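PDB 5DM0: plantazolicin methyltransferase BamL from Bacillus amyloliquefaciens subsp. plantarum, which probably transfers a methyl group from S-adenosyl-L-methionine to an amino nitrogen in the maturation of the antibiotic plantazolicin. Local coordinates for residues F33-R38 with R179-Y184; Y64-I69 with I87-I92; V76-N81 with L105-S110. One frame throughout, in Å; residues are numbered along the deposited sequence.

Interaction 1. Residues F33-R38 with R179-Y184; sequences FRYDER and REEEAY. With 5D8 (ethyl 2-(2-{2-[(1S)-1-amino-4-carbamimidamidobutyl]-1,3-thiazol-4-yl}-5-methyl-1,3-oxazol-4-yl)-1,3-thiazole-4-carboxylate), chain E.
Arg38 and Glu181 approach from opposite sides, guanidinium and carboxylate only 19° from coplanar. The grip is end-on and double: Arg38 NH1 donates to the syn lone pair of Glu181 OE2 at 2.9 Å, while Arg38 NH2 reaches Glu181 OE1 at 2.7 Å. An extended Glu181 side chain and a bend at chi3 of Arg38 (70°) turn the two flat ends toward each other. Beside this salt bridge, Glu181 OE1 also lies at the edge of the Tyr35 ring, 3.5 Å from Tyr35 CD2, with the carboxylate standing almost perpendicular to that ring. Tyr184 turns an edge toward the face of Tyr35 in an offset edge-to-face pair, its CE2 3.6 Å from Tyr35 CD1. At its far end Tyr184 OH donates to Asp36 OD1 at 2.7 Å, from the syn side.

Both tyrosines and Asp36 line the pocket of the desmethylplantazolicin analogue. Tyr184 OH lies 3.1 Å from S5 of the analogue's amine-bearing thiazole, and Tyr35 OH approaches S1 of the other thiazole at 3.4 Å; Asp36 also touches S-adenosyl-L-homocysteine. One shell out, Thr175 binds Tyr35 OH through its OG1 and Arg38 NH2 through its carbonyl, and Gln177 N donates to Glu181 OE1. A water joins Glu181 OE2 to Arg34 NH1.

The axes of segments 33-38 and 179-184 cross at 83°, bridged by the Arg38-Glu181 pair beside the pocket-lining residues. The shared bonds fix the rotation of the Glu181 carboxylate, and the Asp36 bond orients the Tyr184 hydroxyl beside the ligand sulfur.

Interaction 2. Residues Y64-I69 with I87-I92; sequences YSVLDI and IELTGI
At a chi1 of 171°, Leu67 turns its CG away from its own amide nitrogen and carries CD1 across to Thr90, whose chi1 of -54° places OG1 beside its N and leaves Thr90 CG2 3.7 Å from Leu67 CD1. Ile69 and Ile92 run alongside each other in the same direction, their contact running from Ile69 CD1 to Ile92 CG2. These pairs belong to the first beta-alpha-beta unit of a Rossmann-like methyltransferase sheet, in which strands 65-69 and 88-93 run parallel and are joined by helix 75-83.

The other face of the sheet carries Val66, Asp68 and Leu89. Here Val66 CB packs against Leu89 CD2, and Val66 CG2 meets CD1 of Ile87, which precedes the second strand. Leu80 of helix 75-83 packs on both Val66 and Leu89, so the crossover helix covers this face. Gly91 stands opposite Asp68, whose side chain comes within about 5 Å of the bound S-adenosyl-L-homocysteine, nearest atoms.

Five backbone hydrogen bonds hold the strands together, their donors alternating from one to the other. At the start of the ladder Glu88 N approaches Tyr64 O tilted 20° from the carbonyl plane, whereas the four later donors come nearly along the C=O axis. Outside the pair, Ser65 OG bonds to Asp128 N and Glu88 forms a salt bridge with Lys125. The shortest rung joins Asp68 N to Thr90 O at 2.7 Å, and Thr90 O also lies 3.3 Å from Leu67 CA in a CA-H...O contact.

Interaction 3. Residues V76-N81 with L105-S110; sequences VIQYLN and LGINAS
Ile107 packs its two branches against successive parts of helix 75-83. Ile107 CD1 lies against the backbone and base of Gln78, 3.7 Å from Gln78 CB, with the two side chains roughly perpendicular. On the other branch, Ile107 CG2 rests on the amide of Asn81, 3.6 Å from Asn81 CG, these side chains running antiparallel alongside each other. Farther in, Ile77 CG2 sits against Ala109 CB at 3.6 Å, whereas the approach of Ile77 CG2 to Ile107 CG2 is looser, at 4.4 Å. Leu89 of the neighbouring strand touches Ile77, Asn81 and Ala109, continuing this layer down to the sheet.

Toward the surface the fit slackens. Gln78 reaches out as an extended chain (chi1 178°) until Gln78 NE2 comes 3.8 Å from Leu105 CD2, a van der Waals contact. Gly106, with positive phi, turns the chain out of helix 96-104, and an inverse gamma turn centred on Asn108 follows it. One water spans the two segments, accepting from Asn81 ND2 at 2.9 Å and from Asn108 N at 3.0 Å.

In this alpha/beta fold the contact joins the crossover helix 75-83 to the connection leading into edge strand 110-113. Its chemistry is divided: direct contact is van der Waals, mostly through aliphatic carbons with the Asn81 and Gln78 amides lying against them, and the water accepts one hydrogen bond from each segment, linking two donors that could not bond to each other.

Interactions 2 and 3 are neighbours, centres about 9 Å apart, and share one corner of the Rossmann-like sheet. Their segments alternate along the chain: strand 65-69, helix 75-83, strand 88-93, then the loop into strand 110-113. Ser110 carries the sheet outward from interaction 3 by pairing with Leu89 and Gly91 of interaction 2, while helix 75-83 packs on the face bearing Val66 and Leu89. Interaction 1 stands apart, about 27 Å from interaction 2 and 25 Å from interaction 3 between centres, yet its segments bracket both in sequence. Helix 26-39 meets helix 179-191 directly, and their contact lines the pocket of the analogue, probably also the substrate's, near the sheet bordering S-adenosyl-L-homocysteine.

Interaction 1. Residues F33-R38 with R179-Y184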
loop_
_atom_site.group_PDB
_atom_site.type_symbol
_atom_site.label_atom_id
_atom_site.label_comp_id
_atom_site.label_asym_id
_atom_site.label_seq_id
_atom_site.Cartn_x
_atom_site.Cartn_y
_atom_site.Cartn_z
ATOM N N PHE A 33 -15.129 -6.130 1.863
ATOM C CA PHE A 33 -14.534 -7.142 0.988
ATOM C C PHE A 33 -15.139 -7.095 -0.424
ATOM O O PHE A 33 -14.402 -7.085 -1.417
ATOM C CB PHE A 33 -14.650 -8.551 1.597
ATOM C CG PHE A 33 -14.136 -9.651 0.700
ATOM C CD1 PHE A 33 -12.771 -9.878 0.557
ATOM C CD2 PHE A 33 -15.026 -10.469 -0.001
ATOM C CE1 PHE A 33 -12.300 -10.896 -0.271
ATOM C CE2 PHE A 33 -14.562 -11.488 -0.826
ATOM C CZ PHE A 33 -13.199 -11.703 -0.963
ATOM N N ARG A 34 -16.469 -7.035 -0.504
ATOM C CA ARG A 34 -17.171 -6.986 -1.790
ATOM C C ARG A 34 -16.760 -5.759 -2.606
ATOM O O ARG A 34 -16.448 -5.866 -3.791
ATOM C CB ARG A 34 -18.691 -6.999 -1.592
ATOM C CG ARG A 34 -19.482 -7.106 -2.895
ATOM C CD ARG A 34 -20.984 -6.941 -2.677
ATOM N NE ARG A 34 -21.569 -8.035 -1.898
ATOM C CZ ARG A 34 -21.999 -7.936 -0.639
ATOM N NH1 ARG A 34 -21.920 -6.784 0.020
ATOM N NH2 ARG A 34 -22.512 -8.999 -0.035
ATOM N N TYR A 35 -16.756 -4.594 -1.972
ATOM C CA TYR A 35 -16.313 -3.393 -2.679
ATOM C C TYR A 35 -14.855 -3.514 -3.144
ATOM O O TYR A 35 -14.551 -3.297 -4.326
ATOM C CB TYR A 35 -16.510 -2.137 -1.830
ATOM C CG TYR A 35 -15.991 -0.905 -2.534
ATOM C CD1 TYR A 35 -14.640 -0.558 -2.456
ATOM C CD2 TYR A 35 -16.839 -0.107 -3.309
ATOM C CE1 TYR A 35 -14.150 0.552 -3.113
ATOM C CE2 TYR A 35 -16.356 1.020 -3.959
ATOM C CZ TYR A 35 -15.010 1.337 -3.862
ATOM O OH TYR A 35 -14.504 2.440 -4.508
ATOM N N ASP A 36 -13.957 -3.856 -2.217
ATOM C CA ASP A 36 -12.522 -3.945 -2.523
ATOM C C ASP A 36 -12.225 -4.893 -3.692
ATOM O O ASP A 36 -11.476 -4.561 -4.605
ATOM C CB ASP A 36 -11.727 -4.344 -1.272
ATOM C CG ASP A 36 -11.802 -3.292 -0.166
ATOM O OD1 ASP A 36 -12.410 -2.218 -0.379
ATOM O OD2 ASP A 36 -11.252 -3.543 0.927
ATOM N N GLU A 37 -12.844 -6.065 -3.670
ATOM C CA GLU A 37 -12.669 -7.042 -4.737
ATOM C C GLU A 37 -13.089 -6.498 -6.099
ATOM O O GLU A 37 -12.390 -6.688 -7.094
ATOM C CB GLU A 37 -13.462 -8.311 -4.420
ATOM C CG GLU A 37 -12.857 -9.126 -3.291
ATOM C CD GLU A 37 -11.599 -9.847 -3.719
ATOM O OE1 GLU A 37 -11.714 -10.911 -4.370
ATOM O OE2 GLU A 37 -10.499 -9.345 -3.403
ATOM N N ARG A 38 -14.224 -5.806 -6.123
ATOM C CA ARG A 38 -14.803 -5.323 -7.364
ATOM C C ARG A 38 -14.048 -4.114 -7.922
ATOM O O ARG A 38 -13.807 -4.049 -9.124
ATOM C CB ARG A 38 -16.285 -4.995 -7.177
ATOM C CG ARG A 38 -17.022 -4.651 -8.468
ATOM C CD ARG A 38 -18.429 -4.140 -8.199
ATOM N NE ARG A 38 -18.447 -2.810 -7.591
ATOM C CZ ARG A 38 -18.943 -2.535 -6.385
ATOM N NH1 ARG A 38 -19.481 -3.494 -5.645
ATOM N NH2 ARG A 38 -18.908 -1.295 -5.916
ATOM N N ARG A 179 -26.172 1.868 -0.593
ATOM C CA ARG A 179 -26.111 2.794 0.546
ATOM C C ARG A 179 -25.010 2.405 1.536
ATOM O O ARG A 179 -24.346 3.271 2.110
ATOM C CB ARG A 179 -27.451 2.860 1.286
ATOM C CG ARG A 179 -28.614 3.394 0.466
ATOM C CD ARG A 179 -29.846 3.567 1.343
ATOM N NE ARG A 179 -31.078 3.678 0.562
ATOM C CZ ARG A 179 -31.844 2.647 0.205
ATOM N NH1 ARG A 179 -31.519 1.406 0.555
ATOM N NH2 ARG A 179 -32.944 2.859 -0.506
ATOM N N GLU A 180 -24.826 1.097 1.720
ATOM C CA GLU A 180 -23.832 0.556 2.645
ATOM C C GLU A 180 -22.420 0.871 2.158
ATOM O O GLU A 180 -21.554 1.254 2.952
ATOM C CB GLU A 180 -24.004 -0.963 2.803
ATOM C CG GLU A 180 -25.362 -1.412 3.335
ATOM C CD GLU A 180 -26.529 -1.004 2.440
ATOM O OE1 GLU A 180 -26.527 -1.338 1.233
ATOM O OE2 GLU A 180 -27.455 -0.333 2.950
ATOM N N GLU A 181 -22.208 0.707 0.852
ATOM C CA GLU A 181 -20.934 1.030 0.218
ATOM C C GLU A 181 -20.636 2.524 0.303
ATOM O O GLU A 181 -19.487 2.919 0.486
ATOM C CB GLU A 181 -20.912 0.560 -1.237
ATOM C CG GLU A 181 -20.709 -0.940 -1.386
ATOM C CD GLU A 181 -20.421 -1.373 -2.807
ATOM O OE1 GLU A 181 -20.273 -0.510 -3.700
ATOM O OE2 GLU A 181 -20.325 -2.594 -3.031
ATOM N N GLU A 182 -21.673 3.349 0.169
ATOM C CA GLU A 182 -21.541 4.789 0.365
ATOM C C GLU A 182 -21.043 5.123 1.773
ATOM O O GLU A 182 -20.135 5.942 1.926
ATOM C CB GLU A 182 -22.857 5.516 0.037
ATOM C CG GLU A 182 -23.185 5.461 -1.450
ATOM C CD GLU A 182 -24.469 6.174 -1.847
ATOM O OE1 GLU A 182 -25.219 6.652 -0.970
ATOM O OE2 GLU A 182 -24.730 6.244 -3.064
ATOM N N ALA A 183 -21.609 4.465 2.789
ATOM C CA ALA A 183 -21.213 4.697 4.186
ATOM C C ALA A 183 -19.777 4.248 4.418
ATOM O O ALA A 183 -19.012 4.912 5.131
ATOM C CB ALA A 183 -22.154 3.974 5.144
ATOM N N TYR A 184 -19.435 3.120 3.804
ATOM C CA TYR A 184 -18.102 2.543 3.875
ATOM C C TYR A 184 -17.076 3.562 3.389
ATOM O O TYR A 184 -16.134 3.900 4.115
ATOM C CB TYR A 184 -18.062 1.273 3.023
ATOM C CG TYR A 184 -16.691 0.702 2.725
ATOM C CD1 TYR A 184 -15.795 0.401 3.755
ATOM C CD2 TYR A 184 -16.312 0.417 1.414
ATOM C CE1 TYR A 184 -14.549 -0.141 3.479
ATOM C CE2 TYR A 184 -15.071 -0.131 1.125
ATOM C CZ TYR A 184 -14.194 -0.407 2.163
ATOM O OH TYR A 184 -12.958 -0.944 1.892
HETATM C C1 5D8 E . -11.625 2.201 -1.201
HETATM C C2 5D8 E . -10.419 1.696 -1.686
HETATM C C3 5D8 E . -9.901 2.544 -5.042
HETATM C C4 5D8 E . -10.264 0.512 0.197
HETATM C C5 5D8 E . -8.574 1.995 -4.729
HETATM C C6 5D8 E . -9.909 2.000 -3.042
HETATM C C8 5D8 E . -10.342 2.944 -6.384
HETATM C C11 5D8 E . -11.629 3.429 -8.425
HETATM C C12 5D8 E . -10.244 3.322 -8.575
HETATM O O14 5D8 E . -10.173 4.079 -10.786
HETATM C C13 5D8 E . -9.586 3.498 -9.884
HETATM O O15 5D8 E . -8.261 2.924 -10.080
HETATM N N2 5D8 E . -9.535 3.021 -7.442
HETATM S S1 5D8 E . -12.003 3.138 -6.767
HETATM N N1 5D8 E . -10.738 2.467 -4.005
HETATM O O9 5D8 E . -8.621 1.658 -3.403
HETATM C C7 5D8 E . -7.272 1.814 -5.464
HETATM S S5 5D8 E . -11.743 1.427 0.345
HETATM N N3 5D8 E . -9.691 0.773 -0.993
HETATM C CA 5D8 E . -9.833 -0.395 1.290
HETATM N N 5D8 E . -8.635 -1.115 0.861
HETATM C CB 5D8 E . -9.567 0.354 2.595
HETATM C CG 5D8 E . -8.707 1.604 2.445
HETATM C CD 5D8 E . -8.037 1.896 3.788
HETATM N NE 5D8 E . -7.405 3.219 3.687
HETATM C CZ 5D8 E . -7.923 4.349 3.979
HETATM N NH1 5D8 E . -7.242 5.413 3.838
HETATM N NH2 5D8 E . -9.125 4.435 4.397
HETATM C C9 5D8 E . -7.582 3.064 -11.331
HETATM C C10 5D8 E . -7.199 1.691 -11.854
HETATM O O HOH W 1 -20.362 -4.152 -0.684
#

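Interaction 2. Residues Y64-I69 with I87-I92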
loop_
_atom_site.group_PDB
_atom_site.type_symbol
_atom_site.label_atom_id
_atom_site.label_comp_id
_atom_site.label_asym_id
_atom_site.label_seq_id
_atom_site.Cartn_x
_atom_site.Cartn_y
_atom_site.Cartn_z
ATOM N N TYR A 64 15.080 -9.674 -2.829
ATOM C CA TYR A 64 15.209 -11.006 -2.242
ATOM C C TYR A 64 14.011 -11.331 -1.362
ATOM O O TYR A 64 13.678 -12.498 -1.155
ATOM C CB TYR A 64 16.502 -11.117 -1.432
ATOM C CG TYR A 64 17.762 -10.967 -2.263
ATOM C CD1 TYR A 64 17.843 -11.507 -3.548
ATOM C CD2 TYR A 64 18.878 -10.295 -1.758
ATOM C CE1 TYR A 64 18.992 -11.369 -4.314
ATOM C CE2 TYR A 64 20.033 -10.159 -2.512
ATOM C CZ TYR A 64 20.083 -10.697 -3.788
ATOM O OH TYR A 64 21.227 -10.566 -4.544
ATOM N N SER A 65 13.358 -10.283 -0.867
ATOM C CA SER A 65 12.273 -10.415 0.100
ATOM C C SER A 65 11.245 -9.308 -0.066
ATOM O O SER A 65 11.598 -8.164 -0.363
ATOM C CB SER A 65 12.840 -10.345 1.513
ATOM O OG SER A 65 13.644 -9.190 1.669
ATOM N N VAL A 66 9.978 -9.664 0.117
ATOM C CA VAL A 66 8.892 -8.700 0.132
ATOM C C VAL A 66 8.016 -8.978 1.343
ATOM O O VAL A 66 7.620 -10.121 1.594
ATOM C CB VAL A 66 8.035 -8.759 -1.146
ATOM C CG1 VAL A 66 6.883 -7.767 -1.060
ATOM C CG2 VAL A 66 8.893 -8.459 -2.372
ATOM N N LEU A 67 7.748 -7.923 2.096
ATOM C CA LEU A 67 6.850 -7.973 3.236
ATOM C C LEU A 67 5.601 -7.178 2.869
ATOM O O LEU A 67 5.697 -5.997 2.539
ATOM C CB LEU A 67 7.540 -7.371 4.462
ATOM C CG LEU A 67 6.673 -7.144 5.712
ATOM C CD1 LEU A 67 6.069 -8.464 6.177
ATOM C CD2 LEU A 67 7.478 -6.509 6.827
ATOM N N ASP A 68 4.440 -7.827 2.929
ATOM C CA ASP A 68 3.171 -7.211 2.537
ATOM C C ASP A 68 2.341 -6.893 3.785
ATOM O O ASP A 68 1.884 -7.799 4.497
ATOM C CB ASP A 68 2.416 -8.137 1.573
ATOM C CG ASP A 68 1.227 -7.459 0.903
ATOM O OD1 ASP A 68 1.222 -6.214 0.765
ATOM O OD2 ASP A 68 0.284 -8.169 0.515
ATOM N N ILE A 69 2.192 -5.597 4.053
ATOM C CA ILE A 69 1.490 -5.092 5.236
ATOM C C ILE A 69 -0.004 -4.927 4.941
ATOM O O ILE A 69 -0.380 -4.225 3.990
ATOM C CB ILE A 69 2.088 -3.728 5.684
ATOM C CG1 ILE A 69 3.612 -3.807 5.913
ATOM C CG2 ILE A 69 1.341 -3.151 6.882
ATOM C CD1 ILE A 69 4.100 -4.724 7.025
ATOM N N ILE A 87 11.780 -16.161 -3.953
ATOM C CA ILE A 87 11.634 -14.871 -3.270
ATOM C C ILE A 87 11.008 -15.141 -1.905
ATOM O O ILE A 87 10.081 -15.951 -1.804
ATOM C CB ILE A 87 10.791 -13.865 -4.102
ATOM C CG1 ILE A 87 10.736 -12.489 -3.429
ATOM C CG2 ILE A 87 9.394 -14.407 -4.403
ATOM C CD1 ILE A 87 10.459 -11.361 -4.399
ATOM N N GLU A 88 11.538 -14.499 -0.863
ATOM C CA GLU A 88 11.033 -14.683 0.498
ATOM C C GLU A 88 9.823 -13.786 0.677
ATOM O O GLU A 88 9.963 -12.568 0.725
ATOM C CB GLU A 88 12.090 -14.320 1.542
ATOM C CG GLU A 88 13.193 -15.352 1.746
ATOM C CD GLU A 88 14.225 -14.923 2.776
ATOM O OE1 GLU A 88 14.170 -13.771 3.268
ATOM O OE2 GLU A 88 15.112 -15.742 3.094
ATOM N N LEU A 89 8.640 -14.388 0.764
ATOM C CA LEU A 89 7.395 -13.621 0.868
ATOM C C LEU A 89 6.765 -13.742 2.247
ATOM O O LEU A 89 6.588 -14.849 2.760
ATOM C CB LEU A 89 6.402 -14.083 -0.198
ATOM C CG LEU A 89 6.812 -13.931 -1.667
ATOM C CD1 LEU A 89 5.827 -14.650 -2.581
ATOM C CD2 LEU A 89 6.925 -12.458 -2.044
ATOM N N THR A 90 6.430 -12.597 2.835
ATOM C CA THR A 90 5.768 -12.539 4.136
ATOM C C THR A 90 4.590 -11.581 4.041
ATOM O O THR A 90 4.733 -10.478 3.521
ATOM C CB THR A 90 6.732 -12.049 5.240
ATOM O OG1 THR A 90 7.907 -12.864 5.253
ATOM C CG2 THR A 90 6.079 -12.093 6.629
ATOM N N GLY A 91 3.436 -12.001 4.554
ATOM C CA GLY A 91 2.252 -11.144 4.606
ATOM C C GLY A 91 1.747 -11.081 6.037
ATOM O O GLY A 91 1.748 -12.094 6.743
ATOM N N ILE A 92 1.324 -9.897 6.471
ATOM C CA ILE A 92 0.748 -9.727 7.812
ATOM C C ILE A 92 -0.601 -8.992 7.718
ATOM O O ILE A 92 -0.735 -8.011 6.986
ATOM C CB ILE A 92 1.725 -9.026 8.804
ATOM C CG1 ILE A 92 1.108 -8.928 10.213
ATOM C CG2 ILE A 92 2.128 -7.642 8.302
ATOM C CD1 ILE A 92 2.117 -8.772 11.337
#

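Interaction 3. Residues V76-N81 with L105-S110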
loop_
_atom_site.group_PDB
_atom_site.type_symbol
_atom_site.label_atom_id
_atom_site.label_comp_id
_atom_site.label_asym_id
_atom_site.label_seq_id
_atom_site.Cartn_x
_atom_site.Cartn_y
_atom_site.Cartn_z
ATOM N N VAL A 76 -1.785 -10.261 -3.266
ATOM C CA VAL A 76 -0.500 -9.683 -3.683
ATOM C C VAL A 76 0.624 -10.716 -3.620
ATOM O O VAL A 76 1.417 -10.844 -4.555
ATOM C CB VAL A 76 -0.145 -8.423 -2.858
ATOM C CG1 VAL A 76 1.320 -8.040 -3.045
ATOM C CG2 VAL A 76 -1.064 -7.270 -3.243
ATOM N N ILE A 77 0.684 -11.453 -2.515
ATOM C CA ILE A 77 1.677 -12.507 -2.329
ATOM C C ILE A 77 1.551 -13.593 -3.411
ATOM O O ILE A 77 2.561 -14.050 -3.961
ATOM C CB ILE A 77 1.588 -13.099 -0.895
ATOM C CG1 ILE A 77 2.010 -12.059 0.157
ATOM C CG2 ILE A 77 2.396 -14.385 -0.756
ATOM C CD1 ILE A 77 3.427 -11.536 0.018
ATOM N N GLN A 78 0.316 -13.975 -3.725
ATOM C CA GLN A 78 0.044 -14.920 -4.808
ATOM C C GLN A 78 0.608 -14.436 -6.148
ATOM O O GLN A 78 1.244 -15.200 -6.877
ATOM C CB GLN A 78 -1.459 -15.157 -4.932
ATOM C CG GLN A 78 -1.845 -16.087 -6.068
ATOM C CD GLN A 78 -3.246 -16.618 -5.909
ATOM O OE1 GLN A 78 -4.206 -15.852 -5.852
ATOM N NE2 GLN A 78 -3.372 -17.937 -5.821
ATOM N N TYR A 79 0.363 -13.168 -6.463
ATOM C CA TYR A 79 0.879 -12.547 -7.683
ATOM C C TYR A 79 2.412 -12.602 -7.709
ATOM O O TYR A 79 3.014 -12.997 -8.720
ATOM C CB TYR A 79 0.372 -11.105 -7.776
ATOM C CG TYR A 79 0.743 -10.365 -9.042
ATOM C CD1 TYR A 79 1.993 -9.758 -9.176
ATOM C CD2 TYR A 79 -0.169 -10.245 -10.095
ATOM C CE1 TYR A 79 2.335 -9.065 -10.326
ATOM C CE2 TYR A 79 0.163 -9.553 -11.255
ATOM C CZ TYR A 79 1.416 -8.961 -11.360
ATOM O OH TYR A 79 1.767 -8.272 -12.499
ATOM N N LEU A 80 3.042 -12.225 -6.598
ATOM C CA LEU A 80 4.500 -12.250 -6.495
ATOM C C LEU A 80 5.076 -13.663 -6.582
ATOM O O LEU A 80 6.135 -13.869 -7.185
ATOM C CB LEU A 80 4.984 -11.565 -5.216
ATOM C CG LEU A 80 4.837 -10.040 -5.147
ATOM C CD1 LEU A 80 4.946 -9.577 -3.699
ATOM C CD2 LEU A 80 5.878 -9.341 -6.021
ATOM N N ASN A 81 4.370 -14.627 -5.992
ATOM C CA ASN A 81 4.791 -16.032 -6.032
ATOM C C ASN A 81 4.810 -16.600 -7.453
ATOM O O ASN A 81 5.690 -17.394 -7.792
ATOM C CB ASN A 81 3.916 -16.898 -5.118
ATOM C CG ASN A 81 4.383 -18.345 -5.059
ATOM O OD1 ASN A 81 5.515 -18.630 -4.669
ATOM N ND2 ASN A 81 3.507 -19.264 -5.443
ATOM N N LEU A 105 -4.440 -20.829 0.079
ATOM C CA LEU A 105 -3.820 -20.770 -1.246
ATOM C C LEU A 105 -2.681 -21.784 -1.404
ATOM O O LEU A 105 -2.287 -22.102 -2.530
ATOM C CB LEU A 105 -3.310 -19.355 -1.553
ATOM C CG LEU A 105 -4.314 -18.196 -1.545
ATOM C CD1 LEU A 105 -3.593 -16.857 -1.646
ATOM C CD2 LEU A 105 -5.348 -18.339 -2.655
ATOM N N GLY A 106 -2.162 -22.271 -0.275
ATOM C CA GLY A 106 -1.096 -23.272 -0.251
ATOM C C GLY A 106 0.173 -22.798 -0.929
ATOM O O GLY A 106 0.795 -23.541 -1.690
ATOM N N ILE A 107 0.553 -21.554 -0.651
ATOM C CA ILE A 107 1.699 -20.921 -1.293
ATOM C C ILE A 107 2.911 -20.891 -0.366
ATOM O O ILE A 107 2.768 -20.799 0.856
ATOM C CB ILE A 107 1.323 -19.503 -1.788
ATOM C CG1 ILE A 107 0.504 -19.611 -3.074
ATOM C CG2 ILE A 107 2.553 -18.623 -2.006
ATOM C CD1 ILE A 107 -0.261 -18.352 -3.412
ATOM N N ASN A 108 4.101 -20.980 -0.958
ATOM C CA ASN A 108 5.350 -20.839 -0.221
ATOM C C ASN A 108 5.563 -19.397 0.263
ATOM O O ASN A 108 6.216 -18.585 -0.405
ATOM C CB ASN A 108 6.527 -21.309 -1.079
ATOM C CG ASN A 108 7.845 -21.284 -0.327
ATOM O OD1 ASN A 108 7.884 -21.432 0.893
ATOM N ND2 ASN A 108 8.939 -21.089 -1.059
ATOM N N ALA A 109 4.989 -19.098 1.425
ATOM C CA ALA A 109 4.995 -17.761 2.012
ATOM C C ALA A 109 4.622 -17.870 3.483
ATOM O O ALA A 109 3.948 -18.821 3.890
ATOM C CB ALA A 109 3.995 -16.868 1.295
ATOM N N SER A 110 5.050 -16.898 4.279
ATOM C CA SER A 110 4.663 -16.834 5.683
ATOM C C SER A 110 3.530 -15.834 5.835
ATOM O O SER A 110 3.689 -14.674 5.483
ATOM C CB SER A 110 5.836 -16.398 6.559
ATOM O OG SER A 110 6.958 -17.253 6.393
HETATM O O HOH W 2 4.204 -21.670 -3.917
#